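Long-range contacts in ATPase BagA (Mycobacterium tuberculosis H37Rv, PDB 6BS3), which hydrolyses ATP as one subunit of the heterodimeric BagAB complex, an activity required for resistance to nitric oxide and to elevated glycerol: residues 134-138 with 170-174; 14-19 with 336-340; 51-57 with 87-93; 234-239 with 305-310; 217-221 with 301-305. The contacts are given in a common frame with arbitrary orientation. Numbering follows the deposited sequence.

Along the chain contact 3 comes first, then contact 1, then the crossed pair of contacts 5 and 4, while contact 2 joins the two chain ends and so spans all the others. Contacts 3 and 4 lie about 25 Å apart, centre to centre, on opposite sides of the chain's centre but on one eight-stranded sheet. Contact 1 touches contact 3 through Leu137 and Phe172, which pack on Val57. Contacts 4 and 5 share Leu305, with centres about 9 Å apart, and contact 2 meets contact 4 at Ser236. In this P-loop ATPase domain contact 3 lies within the sheet, contact 4 joins a loop to it, and contacts 1 and 5 pair helical elements beside it.

Contact 1 of 5, residues 134-138 with 170-174; sequences DVLLT and ARFLD
Residues 134-138 form regular helix within helix 130-146. In 170-174 only Ala170 to Phe172 are helical; Leu173 leaves helical angles (phi/psi -96/7), and Asp174 (-90/81) is the N-cap of helix 175-179, its OD1 making a weak hydrogen bond to the backbone N of Lys177. The CA atoms of Asp134 and Phe172 are 5.9 Å apart, those of Thr138 and Leu173 7.4 Å. Phe172 (chi1 t, chi2 70°) extends its ring to the helix and supplies the largest share of the 234 Å² buried. Thr138 CG2 sits over one face in a CH-pi contact, 4.0 Å from the Phe172 ring centroid and 20° off the normal, and is 3.5 Å from Phe172 O. This joins two helical elements of the ArsA-type ATPase domain, with the Phe172 side chain about 10 Å from that of Lys34, an ATP-binding residue. At the ring edge lie Leu137 CB, 3.8 Å from Phe172 CE1, and Asp134 OD1, 3.6 Å from Phe172 CD1. Thr138 takes rotamer p, so that OG1 turns back to donate a hydrogen bond to Asp134 O at 2.8 Å and CG2 is left to meet the ring. Pro164 also packs on Phe172, and Val195 of helix 188-200 on Thr138.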
# COMPACT_ATOMS: atom_id res chain seq x y z
N ASP A 134 17.45 9.39 6.22
CA ASP A 134 16.97 10.46 5.33
C ASP A 134 18.09 11.42 4.89
O ASP A 134 18.03 11.91 3.76
CB ASP A 134 15.78 11.21 5.95
CG ASP A 134 14.54 10.33 6.22
OD1 ASP A 134 14.45 9.24 5.62
OD2 ASP A 134 13.68 10.75 7.03
N VAL A 135 19.08 11.71 5.77
CA VAL A 135 20.25 12.55 5.47
C VAL A 135 21.08 11.86 4.37
O VAL A 135 21.49 12.51 3.42
CB VAL A 135 21.09 12.87 6.75
CG1 VAL A 135 22.53 13.29 6.41
CG2 VAL A 135 20.41 13.94 7.60
N LEU A 136 21.32 10.54 4.52
CA LEU A 136 22.10 9.76 3.55
C LEU A 136 21.42 9.72 2.19
O LEU A 136 22.09 9.90 1.18
CB LEU A 136 22.33 8.32 4.06
CG LEU A 136 23.19 8.16 5.32
CD1 LEU A 136 23.15 6.73 5.84
CD2 LEU A 136 24.62 8.60 5.08
N LEU A 137 20.08 9.51 2.17
CA LEU A 137 19.27 9.37 0.96
C LEU A 137 19.09 10.67 0.21
O LEU A 137 19.36 10.69 -0.99
CB LEU A 137 17.90 8.72 1.25
CG LEU A 137 17.95 7.30 1.83
CD1 LEU A 137 16.61 6.91 2.43
CD2 LEU A 137 18.41 6.29 0.80
N THR A 138 18.66 11.76 0.88
CA THR A 138 18.46 13.06 0.23
C THR A 138 19.83 13.66 -0.18
O THR A 138 19.91 14.40 -1.15
CB THR A 138 17.67 14.05 1.13
OG1 THR A 138 18.41 14.29 2.33
CG2 THR A 138 16.25 13.57 1.45
N ALA A 170 6.63 14.11 3.46
CA ALA A 170 6.93 15.39 4.11
C ALA A 170 8.08 15.26 5.09
O ALA A 170 9.00 16.07 5.02
CB ALA A 170 5.69 15.98 4.77
N ARG A 171 8.08 14.21 5.93
CA ARG A 171 9.16 13.90 6.88
C ARG A 171 10.48 13.56 6.14
O ARG A 171 11.55 14.03 6.55
CB ARG A 171 8.73 12.76 7.83
CG ARG A 171 9.85 12.20 8.76
CD ARG A 171 10.34 13.19 9.81
NE ARG A 171 9.25 13.73 10.63
CZ ARG A 171 8.88 13.25 11.81
NH1 ARG A 171 9.52 12.21 12.35
NH2 ARG A 171 7.87 13.80 12.47
N PHE A 172 10.40 12.79 5.04
CA PHE A 172 11.56 12.43 4.23
C PHE A 172 12.32 13.67 3.70
O PHE A 172 13.55 13.65 3.61
CB PHE A 172 11.16 11.51 3.06
CG PHE A 172 12.26 11.19 2.08
CD1 PHE A 172 13.32 10.35 2.44
CD2 PHE A 172 12.24 11.69 0.79
CE1 PHE A 172 14.33 10.05 1.53
CE2 PHE A 172 13.25 11.38 -0.13
CZ PHE A 172 14.29 10.56 0.25
N LEU A 173 11.57 14.74 3.36
CA LEU A 173 12.14 15.97 2.83
C LEU A 173 12.37 17.04 3.90
O LEU A 173 12.76 18.16 3.58
CB LEU A 173 11.29 16.50 1.65
CG LEU A 173 11.11 15.52 0.48
CD1 LEU A 173 9.99 15.94 -0.43
CD2 LEU A 173 12.42 15.28 -0.27
N ASP A 174 12.16 16.67 5.17
CA ASP A 174 12.37 17.58 6.29
C ASP A 174 13.82 17.47 6.78
O ASP A 174 14.12 16.75 7.74
CB ASP A 174 11.33 17.33 7.40
CG ASP A 174 11.16 18.43 8.41
OD1 ASP A 174 12.04 19.34 8.47
OD2 ASP A 174 10.17 18.39 9.17

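Contact 2 of 5, residues 14-19 with 336-340; sequences WPSRLS and QQGVR
The indole of Trp14 donates a hydrogen bond from NE1 to Arg340 O at 3.1 Å (N-H...O angle 139°). Ser19 OG lies 3.3 Å from the same Arg340 O, at best a weak hydrogen bond. Water 1 lies 2.8 Å from Arg340 NH2 and 3.4 Å from Ser19 OG, both links weak. The backbone of 14-19 starts extended at Trp14 (phi/psi -143/85) and Pro15 (-60/152), then takes helical angles over 16-19 without regular helix bonding, with Ser19 N bonded to Ser16 O at 2.9 Å. In 336-340, Gly338 (96/9) ends helix 324-336 in a Schellman motif; its positive phi calls for glycine, since a CB would jam against the preceding carbonyl. Val339 (-71/122) is extended and leads to the C-terminal Arg340. The CA atoms of Trp14 and Val339 are 5.7 Å apart, those of Ser19 and Arg340 5.8 Å. Trp14 (chi1 t, chi2 -101°) lays a ring face against Val339 (chi1 t): CG1 of Val339 stands 3.8 Å from the Trp14 six-membered ring centroid, 8° off its normal, a CH-pi contact, and Val339 CG2 is 3.7 Å from Trp14 CE3. The segment before strand 23-28 and the C-terminus after helix 324-336 thus meet over helix 34-46 and strand 312-316 of the ATPase sheet, Trp14 and Val339 both reaching Leu41 and Leu313, while Trp14 and Leu18 rest on Ser236 of strand 234-242.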
# COMPACT_ATOMS: atom_id res chain seq x y z
N TRP A 14 1.14 19.89 -17.64
CA TRP A 14 2.57 20.11 -17.52
C TRP A 14 2.93 21.53 -17.94
O TRP A 14 3.36 21.75 -19.07
CB TRP A 14 3.35 19.06 -18.34
CG TRP A 14 4.81 18.89 -17.98
CD1 TRP A 14 5.89 19.41 -18.64
CD2 TRP A 14 5.34 18.06 -16.94
NE1 TRP A 14 7.05 18.93 -18.10
CE2 TRP A 14 6.75 18.10 -17.05
CE3 TRP A 14 4.76 17.24 -15.93
CZ2 TRP A 14 7.60 17.38 -16.19
CZ3 TRP A 14 5.61 16.54 -15.08
CH2 TRP A 14 7.01 16.58 -15.23
N PRO A 15 2.85 22.53 -17.02
CA PRO A 15 3.31 23.88 -17.37
C PRO A 15 4.80 23.87 -17.74
O PRO A 15 5.55 23.01 -17.28
CB PRO A 15 3.06 24.67 -16.07
CG PRO A 15 2.04 23.89 -15.32
CD PRO A 15 2.40 22.47 -15.62
N SER A 16 5.21 24.82 -18.60
CA SER A 16 6.59 24.96 -19.10
C SER A 16 7.70 24.95 -18.04
O SER A 16 8.76 24.39 -18.29
CB SER A 16 6.73 26.22 -19.95
OG SER A 16 6.20 25.96 -21.23
N ARG A 17 7.44 25.58 -16.88
CA ARG A 17 8.35 25.66 -15.72
C ARG A 17 8.87 24.28 -15.28
O ARG A 17 10.04 24.15 -14.92
CB ARG A 17 7.69 26.42 -14.55
CG ARG A 17 6.48 25.72 -13.91
CD ARG A 17 6.01 26.44 -12.66
NE ARG A 17 4.58 26.29 -12.44
CZ ARG A 17 4.02 25.30 -11.74
NH1 ARG A 17 4.77 24.36 -11.19
NH2 ARG A 17 2.70 25.25 -11.59
N LEU A 18 8.02 23.25 -15.40
CA LEU A 18 8.32 21.85 -15.08
C LEU A 18 9.35 21.22 -16.01
O LEU A 18 9.92 20.19 -15.67
CB LEU A 18 7.03 21.01 -15.03
CG LEU A 18 5.97 21.37 -13.98
CD1 LEU A 18 4.86 20.34 -13.98
CD2 LEU A 18 6.58 21.50 -12.56
N SER A 19 9.63 21.85 -17.17
CA SER A 19 10.65 21.39 -18.13
C SER A 19 12.04 21.83 -17.69
O SER A 19 13.03 21.25 -18.11
CB SER A 19 10.36 21.93 -19.53
OG SER A 19 9.07 21.53 -19.98
N GLN A 336 2.14 12.96 -24.86
CA GLN A 336 0.96 13.53 -25.54
C GLN A 336 0.24 14.62 -24.72
O GLN A 336 -0.49 15.46 -25.28
CB GLN A 336 -0.03 12.41 -25.91
CG GLN A 336 0.56 11.44 -26.96
CD GLN A 336 -0.34 10.27 -27.28
OE1 GLN A 336 -1.35 10.01 -26.62
NE2 GLN A 336 0.04 9.52 -28.30
N GLN A 337 0.47 14.61 -23.41
CA GLN A 337 -0.09 15.55 -22.45
C GLN A 337 0.84 16.74 -22.22
O GLN A 337 0.52 17.63 -21.44
CB GLN A 337 -0.44 14.83 -21.13
CG GLN A 337 -1.65 13.91 -21.25
CD GLN A 337 -1.85 13.10 -20.00
OE1 GLN A 337 -2.47 13.55 -19.06
NE2 GLN A 337 -1.32 11.88 -19.96
N GLY A 338 1.97 16.76 -22.92
CA GLY A 338 2.96 17.83 -22.85
C GLY A 338 4.13 17.61 -21.91
O GLY A 338 4.92 18.53 -21.70
N VAL A 339 4.29 16.39 -21.36
CA VAL A 339 5.42 16.13 -20.47
C VAL A 339 6.69 16.09 -21.33
O VAL A 339 6.75 15.34 -22.32
CB VAL A 339 5.23 14.87 -19.59
CG1 VAL A 339 6.45 14.65 -18.70
CG2 VAL A 339 3.96 14.97 -18.75
N ARG A 340 7.67 16.96 -21.00
CA ARG A 340 8.95 17.10 -21.72
C ARG A 340 9.99 17.77 -20.81
O ARG A 340 9.59 18.28 -19.75
CB ARG A 340 8.76 17.92 -23.03
CG ARG A 340 8.07 19.29 -22.84
CD ARG A 340 7.94 20.10 -24.13
NE ARG A 340 9.11 19.95 -24.99
CZ ARG A 340 10.22 20.67 -24.90
NH1 ARG A 340 11.23 20.46 -25.73
NH2 ARG A 340 10.31 21.64 -24.00
O HOH W 1 8.91 23.60 -22.65

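Contact 3 of 5, residues 51-57 with 87-93; sequences KVLLVEV and QVNALAI
Leu91, Asn89 and Lys51, each with more than 60 Å² covered, lead the burial in this parallel strand pair. Strands 51-56 and 87-92 run at 26°, their axes 4.5 Å apart at closest, paired Lys51-Gln87 through Glu56-Ala92 with CA-CA distances of 4.8 to 5.2 Å. Asn89 sits mid-ladder: its N donates to Val52 O and its O accepts from Leu54 N, both at 2.8 Å. Leu91 repeats this two residues on, N to Leu54 O (2.8 Å) and O from Glu56 N (3.1 Å). Lys51 CA makes a CA-H...O contact to Gln87 O at 3.4 Å. Val52 N to Gln87 O (2.8 Å) and Ile93 N to Glu56 O (3.2 Å) complete six bonds; water 2 donates to Glu56 O (3.0 Å) and Ile93 O (2.7 Å). One face holds Lys51, Leu53, Val55, Gln87, Asn89 and Leu91. Leu53 CD1 (t, p) lies 3.6 Å from Asn89 CB and 4.0 Å from Leu91 CB, and Gln87 NE2 donates to Asn89 OD1 at 2.8 Å, while Asn89 ND2 bonds Tyr156 OH. The other carries Val52, Leu54, Val88, Ala90, Ala92 and Glu56, whose carboxylate bonds backbone N of Gly62 and Ile63. In the P-loop NTPase sheet strand 158-162 flanks 51-56 on the side away from 87-92. The first face is mixed, polar toward Lys51-Gln87, the second apolar but for buried Glu56, whose side chain lies about 7 Å from the bound magnesium.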
# COMPACT_ATOMS: atom_id res chain seq x y z
N LYS A 51 19.88 12.10 -21.01
CA LYS A 51 20.30 11.09 -20.03
C LYS A 51 19.59 11.36 -18.72
O LYS A 51 19.82 12.40 -18.11
CB LYS A 51 21.83 11.09 -19.85
CG LYS A 51 22.34 9.89 -19.05
CD LYS A 51 23.78 10.08 -18.59
CE LYS A 51 24.80 9.76 -19.65
NZ LYS A 51 26.15 9.59 -19.05
N VAL A 52 18.72 10.42 -18.30
CA VAL A 52 17.94 10.56 -17.06
C VAL A 52 18.29 9.45 -16.05
O VAL A 52 18.48 8.29 -16.43
CB VAL A 52 16.42 10.65 -17.38
CG1 VAL A 52 15.55 10.58 -16.12
CG2 VAL A 52 16.10 11.93 -18.16
N LEU A 53 18.39 9.83 -14.76
CA LEU A 53 18.64 8.87 -13.68
C LEU A 53 17.33 8.56 -12.93
O LEU A 53 16.66 9.48 -12.44
CB LEU A 53 19.75 9.34 -12.72
CG LEU A 53 20.17 8.34 -11.62
CD1 LEU A 53 20.88 7.11 -12.20
CD2 LEU A 53 21.05 8.99 -10.60
N LEU A 54 16.98 7.27 -12.83
CA LEU A 54 15.81 6.77 -12.09
C LEU A 54 16.33 6.23 -10.73
O LEU A 54 17.11 5.27 -10.69
CB LEU A 54 15.07 5.69 -12.91
CG LEU A 54 13.86 5.00 -12.25
CD1 LEU A 54 12.73 6.02 -11.91
CD2 LEU A 54 13.39 3.83 -13.09
N VAL A 55 15.91 6.87 -9.63
CA VAL A 55 16.37 6.57 -8.26
C VAL A 55 15.29 5.97 -7.35
O VAL A 55 14.18 6.49 -7.30
CB VAL A 55 16.95 7.87 -7.62
CG1 VAL A 55 17.49 7.62 -6.20
CG2 VAL A 55 18.02 8.52 -8.50
N GLU A 56 15.62 4.89 -6.61
CA GLU A 56 14.72 4.36 -5.59
C GLU A 56 15.45 4.40 -4.23
O GLU A 56 16.67 4.25 -4.20
CB GLU A 56 14.11 3.00 -5.94
CG GLU A 56 15.09 1.84 -5.88
CD GLU A 56 14.38 0.53 -6.11
OE1 GLU A 56 14.79 -0.20 -7.04
OE2 GLU A 56 13.40 0.25 -5.39
N VAL A 57 14.74 4.68 -3.13
CA VAL A 57 15.38 4.97 -1.83
C VAL A 57 15.00 4.03 -0.64
O VAL A 57 15.52 4.24 0.46
CB VAL A 57 15.08 6.46 -1.46
CG1 VAL A 57 15.53 7.44 -2.55
CG2 VAL A 57 13.60 6.67 -1.13
N GLN A 87 18.63 7.90 -22.90
CA GLN A 87 19.07 6.88 -21.99
C GLN A 87 18.54 7.08 -20.59
O GLN A 87 18.59 8.18 -20.04
CB GLN A 87 20.61 6.86 -21.99
CG GLN A 87 21.26 5.99 -20.94
CD GLN A 87 22.75 5.94 -21.15
OE1 GLN A 87 23.24 6.01 -22.27
NE2 GLN A 87 23.50 5.80 -20.07
N VAL A 88 18.07 5.99 -20.00
CA VAL A 88 17.63 5.95 -18.61
C VAL A 88 18.60 5.04 -17.82
O VAL A 88 18.72 3.86 -18.13
CB VAL A 88 16.15 5.53 -18.43
CG1 VAL A 88 15.78 5.49 -16.95
CG2 VAL A 88 15.21 6.47 -19.19
N ASN A 89 19.28 5.62 -16.83
CA ASN A 89 20.14 4.92 -15.89
C ASN A 89 19.34 4.64 -14.62
O ASN A 89 18.43 5.40 -14.29
CB ASN A 89 21.37 5.75 -15.54
CG ASN A 89 22.48 5.68 -16.54
OD1 ASN A 89 22.34 5.08 -17.59
ND2 ASN A 89 23.62 6.30 -16.22
N ALA A 90 19.70 3.57 -13.88
CA ALA A 90 19.02 3.21 -12.63
C ALA A 90 19.95 3.27 -11.44
O ALA A 90 21.09 2.83 -11.52
CB ALA A 90 18.41 1.81 -12.73
N LEU A 91 19.45 3.79 -10.32
CA LEU A 91 20.21 3.77 -9.08
C LEU A 91 19.37 3.25 -7.90
O LEU A 91 18.53 3.98 -7.37
CB LEU A 91 20.94 5.08 -8.73
CG LEU A 91 21.78 5.02 -7.40
CD1 LEU A 91 23.02 4.08 -7.51
CD2 LEU A 91 22.18 6.41 -6.94
N ALA A 92 19.57 1.98 -7.51
CA ALA A 92 18.89 1.41 -6.34
C ALA A 92 19.84 1.76 -5.17
O ALA A 92 20.93 1.17 -5.08
CB ALA A 92 18.75 -0.10 -6.48
N ILE A 93 19.52 2.82 -4.40
CA ILE A 93 20.41 3.23 -3.30
C ILE A 93 20.47 2.13 -2.22
O ILE A 93 19.43 1.64 -1.76
CB ILE A 93 20.06 4.63 -2.69
CG1 ILE A 93 20.15 5.77 -3.75
CG2 ILE A 93 20.96 4.94 -1.47
CD1 ILE A 93 19.53 7.17 -3.26
O HOH W 2 16.86 1.75 -2.52

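Contact 4 of 5, residues 234-239 with 305-310; sequences IGSVIV and LDALQV
Strand 234-239 is extended except for a kink at Gly235 (phi/psi -99/-92), and faces a loop that turns through a type I beta turn, Leu305 to Leu308, with Leu308 N bonded to Leu305 O at 3.0 Å. An inverse gamma turn centred on Gln309 then leads to extended Val310, whose CA is 6.2 Å from that of Ser236. The bump of Val310 (chi1 t) fits between Ile234 and Val237: its CG2 lies 4.0 Å from Ile234 CG2, its CG1 3.7 Å from Val237 CG2 and 4.1 Å from Gly235 O. The loop is the link from helix 278-302 into edge strand 312-316, which lies parallel beside strand 234-242 in the ATPase sheet. Val237 in turn projects among three loop side chains, since besides Val310 its CG1 is 4.2 Å from Leu305 CD1 and its CG2 4.4 Å from Leu308 CD1. Leu305 (m, t) reaches on to Val239, CD1 to CG2 4.0 Å. Ile224 of helix 214-229 covers Val237 and Leu308.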
# COMPACT_ATOMS: atom_id res chain seq x y z
N ILE A 234 5.34 21.85 -5.48
CA ILE A 234 4.42 20.86 -6.02
C ILE A 234 4.51 20.94 -7.55
O ILE A 234 4.58 22.03 -8.12
CB ILE A 234 2.96 21.09 -5.48
CG1 ILE A 234 2.90 21.11 -3.91
CG2 ILE A 234 1.93 20.10 -6.07
CD1 ILE A 234 3.58 19.95 -3.18
N GLY A 235 4.54 19.79 -8.19
CA GLY A 235 4.59 19.67 -9.64
C GLY A 235 3.21 19.39 -10.20
O GLY A 235 2.45 20.32 -10.44
N SER A 236 2.87 18.12 -10.37
CA SER A 236 1.57 17.71 -10.92
C SER A 236 0.89 16.65 -10.07
O SER A 236 1.55 15.89 -9.37
CB SER A 236 1.77 17.13 -12.32
OG SER A 236 2.06 18.10 -13.32
N VAL A 237 -0.44 16.56 -10.18
CA VAL A 237 -1.19 15.44 -9.60
C VAL A 237 -1.38 14.49 -10.81
O VAL A 237 -1.83 14.93 -11.86
CB VAL A 237 -2.53 15.84 -8.93
CG1 VAL A 237 -3.40 14.61 -8.63
CG2 VAL A 237 -2.28 16.62 -7.65
N ILE A 238 -0.96 13.23 -10.68
CA ILE A 238 -1.07 12.25 -11.75
C ILE A 238 -2.14 11.24 -11.38
O ILE A 238 -1.94 10.44 -10.46
CB ILE A 238 0.30 11.59 -12.09
CG1 ILE A 238 1.39 12.67 -12.36
CG2 ILE A 238 0.17 10.59 -13.27
CD1 ILE A 238 2.92 12.16 -12.58
N VAL A 239 -3.28 11.30 -12.09
CA VAL A 239 -4.41 10.38 -11.88
C VAL A 239 -4.17 9.15 -12.73
O VAL A 239 -4.33 9.20 -13.94
CB VAL A 239 -5.82 11.01 -12.08
CG1 VAL A 239 -6.92 9.97 -11.85
CG2 VAL A 239 -6.04 12.22 -11.16
N LEU A 305 -10.24 17.07 -5.89
CA LEU A 305 -8.97 17.57 -6.40
C LEU A 305 -9.15 18.93 -7.10
O LEU A 305 -8.19 19.69 -7.20
CB LEU A 305 -8.33 16.58 -7.39
CG LEU A 305 -7.94 15.15 -6.91
CD1 LEU A 305 -7.52 14.27 -8.09
CD2 LEU A 305 -6.83 15.17 -5.85
N ASP A 306 -10.38 19.24 -7.59
CA ASP A 306 -10.73 20.49 -8.29
C ASP A 306 -10.39 21.76 -7.49
O ASP A 306 -10.13 22.81 -8.08
CB ASP A 306 -12.21 20.51 -8.73
CG ASP A 306 -12.63 19.42 -9.72
OD1 ASP A 306 -11.76 18.61 -10.11
OD2 ASP A 306 -13.83 19.39 -10.09
N ALA A 307 -10.37 21.64 -6.16
CA ALA A 307 -10.05 22.70 -5.21
C ALA A 307 -8.58 23.14 -5.31
O ALA A 307 -8.28 24.31 -5.02
CB ALA A 307 -10.35 22.23 -3.80
N LEU A 308 -7.67 22.21 -5.69
CA LEU A 308 -6.24 22.47 -5.84
C LEU A 308 -5.98 23.19 -7.16
O LEU A 308 -6.50 22.78 -8.19
CB LEU A 308 -5.41 21.17 -5.85
CG LEU A 308 -5.63 20.15 -4.74
CD1 LEU A 308 -5.23 18.77 -5.23
CD2 LEU A 308 -4.85 20.52 -3.49
N GLN A 309 -5.15 24.23 -7.13
CA GLN A 309 -4.81 24.95 -8.36
C GLN A 309 -3.45 24.38 -8.77
O GLN A 309 -2.43 25.08 -8.78
CB GLN A 309 -4.78 26.47 -8.14
CG GLN A 309 -6.16 27.06 -7.82
CD GLN A 309 -6.09 28.53 -7.51
OE1 GLN A 309 -5.49 28.96 -6.51
NE2 GLN A 309 -6.72 29.34 -8.36
N VAL A 310 -3.45 23.06 -9.04
CA VAL A 310 -2.31 22.23 -9.34
C VAL A 310 -2.56 21.52 -10.68
O VAL A 310 -3.64 20.97 -10.87
CB VAL A 310 -2.09 21.22 -8.17
CG1 VAL A 310 -1.21 20.04 -8.56
CG2 VAL A 310 -1.52 21.91 -6.93

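Contact 5 of 5, residues 217-221 with 301-305; sequences VQETL and IAQQL
This is a mainly apolar contact between helix 214-229, which covers part of the ATPase sheet, and the C-terminal part of helix 278-302 with the residues after it. Residues 217-221 are regular helix (Leu221 N to Val217 O 3.0 Å). Residues 301-305 keep helical angles, with Gln304 N bonded to Ile301 O at 3.2 Å and Leu305 N to Ala302 O at 3.0 Å. The CA atoms of Val217 and Ile301 are 7.3 Å apart, those of Leu221 and Leu305 7.4 Å. Val217 (chi1 t) is the most covered residue: its CG2 lies 3.7 Å from Ile301 CG2, and its CG1 is 4.2 Å from Leu305 CD2 and 3.9 Å from Gln304 OE1. One turn on, Leu221 CD2 (rotamer m, t) packs 3.7 Å from Gln304 O and 4.3 Å from Leu305 CD2. Thr220 CG2 adds a 4.3 Å approach to Leu305 CD2, while Thr220 OG1 bonds Pro216 O. Beneath, Val217 and Thr220 rest on Thr210 of strand 204-210, and Leu308 of the following loop packs on Leu221.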
# COMPACT_ATOMS: atom_id res chain seq x y z
N VAL A 217 -6.81 9.74 -2.77
CA VAL A 217 -7.17 11.15 -2.97
C VAL A 217 -7.01 11.96 -1.66
O VAL A 217 -6.41 13.04 -1.67
CB VAL A 217 -8.56 11.30 -3.64
CG1 VAL A 217 -9.14 12.69 -3.43
CG2 VAL A 217 -8.45 11.00 -5.13
N GLN A 218 -7.48 11.41 -0.53
CA GLN A 218 -7.36 12.04 0.78
C GLN A 218 -5.88 12.28 1.16
O GLN A 218 -5.55 13.35 1.67
CB GLN A 218 -8.02 11.15 1.84
CG GLN A 218 -8.18 11.79 3.23
CD GLN A 218 -8.85 10.85 4.21
OE1 GLN A 218 -9.87 10.21 3.93
NE2 GLN A 218 -8.28 10.76 5.40
N GLU A 219 -5.02 11.28 0.91
CA GLU A 219 -3.59 11.34 1.22
C GLU A 219 -2.87 12.33 0.34
O GLU A 219 -1.96 12.99 0.83
CB GLU A 219 -2.96 9.95 1.12
CG GLU A 219 -3.41 9.02 2.23
CD GLU A 219 -2.41 7.93 2.57
OE1 GLU A 219 -1.29 7.93 2.01
OE2 GLU A 219 -2.76 7.06 3.40
N THR A 220 -3.28 12.43 -0.94
CA THR A 220 -2.76 13.38 -1.93
C THR A 220 -3.04 14.81 -1.41
O THR A 220 -2.12 15.64 -1.40
CB THR A 220 -3.39 13.12 -3.32
OG1 THR A 220 -2.99 11.84 -3.77
CG2 THR A 220 -2.95 14.14 -4.37
N LEU A 221 -4.28 15.08 -0.97
CA LEU A 221 -4.69 16.39 -0.43
C LEU A 221 -3.91 16.76 0.84
O LEU A 221 -3.38 17.87 0.93
CB LEU A 221 -6.21 16.42 -0.18
CG LEU A 221 -7.12 16.33 -1.41
CD1 LEU A 221 -8.57 16.11 -1.01
CD2 LEU A 221 -7.01 17.57 -2.27
N ILE A 301 -15.26 11.59 -6.17
CA ILE A 301 -13.95 11.49 -5.52
C ILE A 301 -12.98 12.48 -6.20
O ILE A 301 -12.32 13.27 -5.50
CB ILE A 301 -13.46 10.00 -5.54
CG1 ILE A 301 -14.16 9.18 -4.41
CG2 ILE A 301 -11.92 9.88 -5.44
CD1 ILE A 301 -14.30 7.59 -4.64
N ALA A 302 -12.93 12.46 -7.56
CA ALA A 302 -12.11 13.33 -8.42
C ALA A 302 -12.40 14.82 -8.20
O ALA A 302 -11.47 15.63 -8.26
CB ALA A 302 -12.32 12.97 -9.88
N GLN A 303 -13.68 15.18 -7.94
CA GLN A 303 -14.13 16.56 -7.67
C GLN A 303 -13.36 17.20 -6.49
O GLN A 303 -13.15 18.41 -6.50
CB GLN A 303 -15.66 16.59 -7.44
CG GLN A 303 -16.27 17.98 -7.23
CD GLN A 303 -17.77 17.98 -7.39
OE1 GLN A 303 -18.30 18.51 -8.38
NE2 GLN A 303 -18.48 17.39 -6.44
N GLN A 304 -12.94 16.39 -5.49
CA GLN A 304 -12.17 16.87 -4.33
C GLN A 304 -10.80 17.48 -4.72
O GLN A 304 -10.26 18.29 -3.96
CB GLN A 304 -11.95 15.74 -3.33
CG GLN A 304 -13.19 15.25 -2.60
CD GLN A 304 -12.81 14.15 -1.65
OE1 GLN A 304 -12.76 12.97 -2.02
NE2 GLN A 304 -12.48 14.50 -0.41
N LEU A 305 -10.24 17.07 -5.89
CA LEU A 305 -8.97 17.57 -6.40
C LEU A 305 -9.15 18.93 -7.10
O LEU A 305 -8.19 19.69 -7.20
CB LEU A 305 -8.33 16.58 -7.39
CG LEU A 305 -7.94 15.15 -6.91
CD1 LEU A 305 -7.52 14.27 -8.09
CD2 LEU A 305 -6.83 15.17 -5.85